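Local coordinates for protein aldehyde dehydrogenase (Anabaena variabilis, PDB 4H7N) that probably oxidises aldehydes to the corresponding carboxylic acids with NAD+ as electron acceptor, at residues Q69-L74 / L86-F91; V75-R80 / I164-V169. All blocks are in the same frame, centred on the assembly; numbering follows the deposited sequence.

Contact 1. Residues Q69-L74 / L86-F91; sequences QLTEAL and LEIDSF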
loop_
_atom_site.group_PDB
_atom_site.type_symbol
_atom_site.label_atom_id
_atom_site.label_comp_id
_atom_site.label_asym_id
_atom_site.label_seq_id
_atom_site.Cartn_x
_atom_site.Cartn_y
_atom_site.Cartn_z
ATOM N N GLN A 69 -0.491 -38.112 -0.601
ATOM C CA GLN A 69 -0.565 -37.722 0.802
ATOM C C GLN A 69 -1.093 -36.289 0.919
ATOM O O GLN A 69 -1.799 -35.978 1.856
ATOM C CB GLN A 69 0.815 -37.773 1.428
ATOM C CG GLN A 69 1.263 -39.177 1.835
ATOM C CD GLN A 69 1.609 -40.023 0.636
ATOM O OE1 GLN A 69 2.231 -39.555 -0.317
ATOM N NE2 GLN A 69 1.204 -41.259 0.666
ATOM N N LEU A 70 -0.754 -35.422 -0.040
ATOM C CA LEU A 70 -1.306 -34.069 -0.028
ATOM C C LEU A 70 -2.821 -34.113 -0.287
ATOM O O LEU A 70 -3.612 -33.497 0.432
ATOM C CB LEU A 70 -0.573 -33.170 -1.020
ATOM C CG LEU A 70 -1.100 -31.720 -1.122
ATOM C CD1 LEU A 70 -0.985 -30.968 0.200
ATOM C CD2 LEU A 70 -0.344 -30.941 -2.179
ATOM N N THR A 71 -3.218 -34.907 -1.283
ATOM C CA THR A 71 -4.599 -35.049 -1.660
ATOM C C THR A 71 -5.390 -35.601 -0.438
ATOM O O THR A 71 -6.451 -35.102 -0.090
ATOM C CB THR A 71 -4.751 -36.064 -2.806
ATOM O OG1 THR A 71 -4.056 -35.611 -3.961
ATOM C CG2 THR A 71 -6.189 -36.256 -3.144
ATOM N N GLU A 72 -4.829 -36.603 0.220
ATOM C CA GLU A 72 -5.538 -37.238 1.336
ATOM C C GLU A 72 -5.753 -36.233 2.515
ATOM O O GLU A 72 -6.814 -36.183 3.190
ATOM C CB GLU A 72 -4.778 -38.507 1.757
ATOM C CG GLU A 72 -5.061 -39.037 3.136
ATOM C CD GLU A 72 -4.095 -40.174 3.491
ATOM O OE1 GLU A 72 -2.842 -39.986 3.482
ATOM O OE2 GLU A 72 -4.592 -41.258 3.748
ATOM N N ALA A 73 -4.731 -35.458 2.804
ATOM C CA ALA A 73 -4.866 -34.502 3.891
ATOM C C ALA A 73 -5.862 -33.393 3.534
ATOM O O ALA A 73 -6.618 -32.957 4.382
ATOM C CB ALA A 73 -3.526 -33.918 4.278
ATOM N N LEU A 74 -5.877 -32.977 2.275
ATOM C CA LEU A 74 -6.763 -31.884 1.859
ATOM C C LEU A 74 -8.224 -32.390 1.719
ATOM O O LEU A 74 -9.167 -31.686 2.054
ATOM C CB LEU A 74 -6.178 -31.207 0.625
ATOM C CG LEU A 74 -6.784 -29.889 0.201
ATOM C CD1 LEU A 74 -6.724 -28.837 1.302
ATOM C CD2 LEU A 74 -6.023 -29.400 -1.038
ATOM N N LEU A 86 -8.271 -29.815 -8.078
ATOM C CA LEU A 86 -8.064 -28.505 -8.706
ATOM C C LEU A 86 -7.224 -27.584 -7.862
ATOM O O LEU A 86 -6.373 -26.862 -8.393
ATOM C CB LEU A 86 -9.405 -27.838 -9.035
ATOM C CG LEU A 86 -10.421 -28.682 -9.831
ATOM C CD1 LEU A 86 -11.551 -27.762 -10.302
ATOM C CD2 LEU A 86 -9.830 -29.450 -11.025
ATOM N N GLU A 87 -7.427 -27.597 -6.544
ATOM C CA GLU A 87 -6.586 -26.755 -5.678
ATOM C C GLU A 87 -5.154 -27.141 -5.831
ATOM O O GLU A 87 -4.270 -26.269 -5.940
ATOM C CB GLU A 87 -6.924 -26.917 -4.202
ATOM C CG GLU A 87 -7.807 -25.898 -3.619
ATOM C CD GLU A 87 -7.859 -25.936 -2.100
ATOM O OE1 GLU A 87 -8.821 -26.546 -1.618
ATOM O OE2 GLU A 87 -6.994 -25.308 -1.399
ATOM N N ILE A 88 -4.901 -28.453 -5.817
ATOM C CA ILE A 88 -3.533 -28.914 -5.940
ATOM C C ILE A 88 -2.906 -28.520 -7.297
ATOM O O ILE A 88 -1.762 -28.095 -7.349
ATOM C CB ILE A 88 -3.403 -30.412 -5.671
ATOM C CG1 ILE A 88 -3.710 -30.685 -4.214
ATOM C CG2 ILE A 88 -1.988 -30.851 -5.966
ATOM C CD1 ILE A 88 -3.963 -32.146 -3.826
ATOM N N ASP A 89 -3.649 -28.698 -8.376
ATOM C CA ASP A 89 -3.173 -28.361 -9.724
ATOM C C ASP A 89 -2.879 -26.857 -9.826
ATOM O O ASP A 89 -1.856 -26.439 -10.363
ATOM C CB ASP A 89 -4.223 -28.757 -10.763
ATOM C CG ASP A 89 -4.287 -30.272 -10.982
ATOM O OD1 ASP A 89 -3.264 -30.963 -10.761
ATOM O OD2 ASP A 89 -5.377 -30.762 -11.384
ATOM N N SER A 90 -3.788 -26.071 -9.287
ATOM C CA SER A 90 -3.683 -24.617 -9.269
ATOM C C SER A 90 -2.474 -24.117 -8.437
ATOM O O SER A 90 -1.696 -23.239 -8.871
ATOM C CB SER A 90 -5.002 -24.039 -8.799
ATOM O OG SER A 90 -4.829 -22.702 -8.319
ATOM N N PHE A 91 -2.275 -24.684 -7.258
ATOM C CA PHE A 91 -1.028 -24.454 -6.479
ATOM C C PHE A 91 0.251 -24.772 -7.283
ATOM O O PHE A 91 1.172 -23.976 -7.350
ATOM C CB PHE A 91 -1.055 -25.321 -5.193
ATOM C CG PHE A 91 0.240 -25.340 -4.418
ATOM C CD1 PHE A 91 0.841 -24.189 -4.025
ATOM C CD2 PHE A 91 0.822 -26.514 -4.070
ATOM C CE1 PHE A 91 2.006 -24.211 -3.291
ATOM C CE2 PHE A 91 1.957 -26.559 -3.333
ATOM C CZ PHE A 91 2.548 -25.396 -2.928
#

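Contact 2. Residues V75-R80 / I164-V169; sequences VNDTGR and IAPRFV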
loop_
_atom_site.group_PDB
_atom_site.type_symbol
_atom_site.label_atom_id
_atom_site.label_comp_id
_atom_site.label_asym_id
_atom_site.label_seq_id
_atom_site.Cartn_x
_atom_site.Cartn_y
_atom_site.Cartn_z
ATOM N N VAL A 75 -8.425 -33.613 1.275
ATOM C CA VAL A 75 -9.765 -34.249 1.358
ATOM C C VAL A 75 -10.255 -34.254 2.839
ATOM O O VAL A 75 -11.394 -33.920 3.133
ATOM C CB VAL A 75 -9.748 -35.689 0.849
ATOM C CG1 VAL A 75 -10.989 -36.471 1.268
ATOM C CG2 VAL A 75 -9.597 -35.728 -0.650
ATOM N N ASN A 76 -9.384 -34.669 3.743
ATOM C CA ASN A 76 -9.710 -34.697 5.161
ATOM C C ASN A 76 -10.093 -33.285 5.651
ATOM O O ASN A 76 -11.064 -33.144 6.421
ATOM C CB ASN A 76 -8.509 -35.244 5.940
ATOM C CG ASN A 76 -8.846 -35.790 7.328
ATOM O OD1 ASN A 76 -8.049 -36.579 7.894
ATOM N ND2 ASN A 76 -9.974 -35.366 7.918
ATOM N N ASP A 77 -9.346 -32.262 5.231
ATOM C CA ASP A 77 -9.634 -30.879 5.662
ATOM C C ASP A 77 -10.964 -30.360 5.125
ATOM O O ASP A 77 -11.646 -29.606 5.788
ATOM C CB ASP A 77 -8.552 -29.876 5.195
ATOM C CG ASP A 77 -7.303 -29.809 6.091
ATOM O OD1 ASP A 77 -7.380 -29.925 7.350
ATOM O OD2 ASP A 77 -6.199 -29.534 5.529
ATOM N N THR A 78 -11.280 -30.692 3.874
ATOM C CA THR A 78 -12.372 -30.042 3.123
ATOM C C THR A 78 -13.577 -30.885 2.881
ATOM O O THR A 78 -14.647 -30.371 2.581
ATOM C CB THR A 78 -11.907 -29.546 1.744
ATOM O OG1 THR A 78 -11.471 -30.634 0.896
ATOM C CG2 THR A 78 -10.747 -28.515 1.887
ATOM N N GLY A 79 -13.418 -32.198 3.011
ATOM C CA GLY A 79 -14.519 -33.103 2.757
ATOM C C GLY A 79 -14.869 -33.382 1.305
ATOM O O GLY A 79 -15.928 -33.950 1.015
ATOM N N ARG A 80 -14.040 -32.915 0.373
ATOM C CA ARG A 80 -14.329 -33.096 -1.026
ATOM C C ARG A 80 -13.087 -33.447 -1.817
ATOM O O ARG A 80 -11.968 -33.105 -1.412
ATOM C CB ARG A 80 -15.064 -31.858 -1.639
ATOM C CG ARG A 80 -14.598 -30.459 -1.223
ATOM C CD ARG A 80 -13.207 -30.092 -1.682
ATOM N NE ARG A 80 -12.950 -28.663 -1.447
ATOM C CZ ARG A 80 -11.768 -28.064 -1.476
ATOM N NH1 ARG A 80 -11.719 -26.742 -1.297
ATOM N NH2 ARG A 80 -10.628 -28.731 -1.709
ATOM N N ILE A 164 -9.349 -24.297 11.568
ATOM C CA ILE A 164 -10.471 -25.106 11.032
ATOM C C ILE A 164 -10.030 -26.119 9.959
ATOM O O ILE A 164 -10.687 -27.126 9.773
ATOM C CB ILE A 164 -11.591 -24.184 10.474
ATOM C CG1 ILE A 164 -12.104 -23.199 11.546
ATOM C CG2 ILE A 164 -12.707 -25.001 9.910
ATOM C CD1 ILE A 164 -12.701 -23.822 12.787
ATOM N N ALA A 165 -8.905 -25.870 9.277
ATOM C CA ALA A 165 -8.454 -26.758 8.183
ATOM C C ALA A 165 -6.923 -26.761 8.046
ATOM O O ALA A 165 -6.371 -26.141 7.133
ATOM C CB ALA A 165 -9.076 -26.295 6.892
ATOM N N PRO A 166 -6.219 -27.391 8.989
ATOM C CA PRO A 166 -4.774 -27.276 9.093
ATOM C C PRO A 166 -4.020 -28.509 8.611
ATOM O O PRO A 166 -2.795 -28.501 8.571
ATOM C CB PRO A 166 -4.578 -27.105 10.602
ATOM C CG PRO A 166 -5.609 -28.055 11.134
ATOM C CD PRO A 166 -6.800 -27.985 10.197
ATOM N N ARG A 167 -4.717 -29.573 8.273
ATOM C CA ARG A 167 -4.030 -30.876 8.075
ATOM C C ARG A 167 -3.146 -30.944 6.826
ATOM O O ARG A 167 -2.169 -31.686 6.801
ATOM C CB ARG A 167 -5.024 -32.017 8.005
ATOM C CG ARG A 167 -6.022 -32.077 9.138
ATOM C CD ARG A 167 -7.002 -33.176 8.804
ATOM N NE ARG A 167 -8.111 -33.250 9.728
ATOM C CZ ARG A 167 -9.109 -32.362 9.825
ATOM N NH1 ARG A 167 -9.137 -31.250 9.112
ATOM N NH2 ARG A 167 -10.113 -32.604 10.644
ATOM N N PHE A 168 -3.432 -30.091 5.834
ATOM C CA PHE A 168 -2.685 -30.100 4.567
ATOM C C PHE A 168 -1.241 -29.702 4.759
ATOM O O PHE A 168 -0.431 -29.992 3.906
ATOM C CB PHE A 168 -3.323 -29.183 3.540
ATOM C CG PHE A 168 -3.128 -27.722 3.846
ATOM C CD1 PHE A 168 -3.939 -27.068 4.749
ATOM C CD2 PHE A 168 -2.110 -27.012 3.236
ATOM C CE1 PHE A 168 -3.755 -25.726 5.022
ATOM C CE2 PHE A 168 -1.910 -25.655 3.507
ATOM C CZ PHE A 168 -2.745 -25.012 4.393
ATOM N N VAL A 169 -0.930 -29.039 5.867
ATOM C CA VAL A 169 0.411 -28.622 6.192
ATOM C C VAL A 169 1.382 -29.817 6.366
ATOM O O VAL A 169 2.544 -29.764 5.912
ATOM C CB VAL A 169 0.414 -27.695 7.439
ATOM C CG1 VAL A 169 1.822 -27.388 7.876
ATOM C CG2 VAL A 169 -0.235 -26.353 7.081
HETATM O O HOH W 1 -7.098 -35.844 10.662
HETATM O O HOH W 2 -11.326 -29.353 8.424
#

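Contact 1. Residues Q69-L74 / L86-F91
Ile88 reaches from helix 82-106 into the face of helix 67-78 made by Leu70, Thr71 and Leu74, the centre of a helix-helix packing in which two consecutive helices of the aldehyde dehydrogenase fold meet through their side chains. The axes of the short segments run 129° apart, well away from antiparallel, and approach no closer than 10.8 Å, so no backbone atoms bond across the gap and the contact is carried by side chains.

The apolar part is built round Ile88. Its CG1, anti to the carbonyl carbon (chi1 -67°), meets CD2 of Leu70 at 3.9 Å, the two side chains reaching tip to tip. CD2 of Leu74 comes to the same Ile88 CG1 from the next turn, at 4.1 Å, which sets the isoleucine against both leucines. Pro171 and Leu172 of helix 169-176 and Ile63 of helix 48-64 continue this core beyond Leu70.

Mixed polar and apolar contacts flank it. The Glu87 carboxylate lies beside the leucine methyl, with OE1 4.0 Å from Leu74 CD2, while its charge is met elsewhere: OE1 forms a salt bridge with Arg80, and OE2 accepts a hydrogen bond from the backbone N of Thr141. Leu74 thus packs against a carboxylate already paired. Thr71 crosses Ile88 at about a right angle and its hydroxyl is hydrogen-bonded to the carbonyl oxygen of Arg67 in its own helix, yet Thr71 OG1 also touches Ile88 CD1 at 3.5 Å, and that same methyl lies 3.7 Å from Thr71 CA.

Contact 2. Residues V75-R80 / I164-V169
Asp77 turns its CG anti to the carbonyl carbon (chi1 -83°), and Arg167 sets its own CG likewise; the arginine chain, extended from CG to NE, and the aspartate slide past each other in opposite directions. The carboxylate, near the C-terminal end of helix 67-78, meets the turn between strand 156-161 and helix 169-176, in what is probably the Rossmann-like NAD-binding domain.

Three N-H groups hold it, two of them consecutive backbone groups just before helix 169-176. Asp77 OD1 takes Arg167 N on its syn lone pair at 2.8 Å and, on its anti side, Arg167 NH1, this bond being part of a salt bridge. Asp77 OD2 accepts from Phe168 N at 2.8 Å with a more bent N-H...O angle of 131°, and lies 3.4 Å from CD1 at the edge of the Phe168 ring. The carboxylate and guanidinium planes stand 62° apart, yet OD1 remains close to the guanidinium plane. An alanine in place of Asp77 would probably leave the backbone N-H groups of Arg167 and Phe168 without their acceptors and the guanidinium short of one of its charged partners.

Asn76 covers one guanidinium face, its ND2 3.2 Å above the plane and offset toward the rim. ND2 and NE are both donors and do not bond; ND2 donates to OD2 of Asp19. One water links Asn76 OD1 to Arg167 NE, and another lies between Asp77 O, Ile164 O and Arg167 NH1.

Asp19 also forms a salt bridge with Arg167 NH2, so the buried arginine is paired with two carboxylates. With opposite charge and several N-H donors round it, Asp77 is likely to stay ionised, its carboxylate joining the helix end to the type I turn 166-169 through two backbone N-H groups and the arginine.

The two contacts illustrate how one short helix can serve two neighbours. Helix 67-78 supplies residues 69-74 to contact 1 and, with the two loop residues that follow it, 75-80 to contact 2. Helix 82-106 then gives residues 86-91 to the first, whereas the second's partner, the loop before helix 169-176, arrives much later. The centres are about 10 Å apart on the same side of the chain's centre. A salt bridge of 2.8 Å from Arg80 NH2 to Glu87 OE1 joins them directly, and Ala73 CB packs on Arg167 O at 3.6 Å. The last turns of one helix thus join the next helix to that loop, within what is probably the NAD-binding part of the fold.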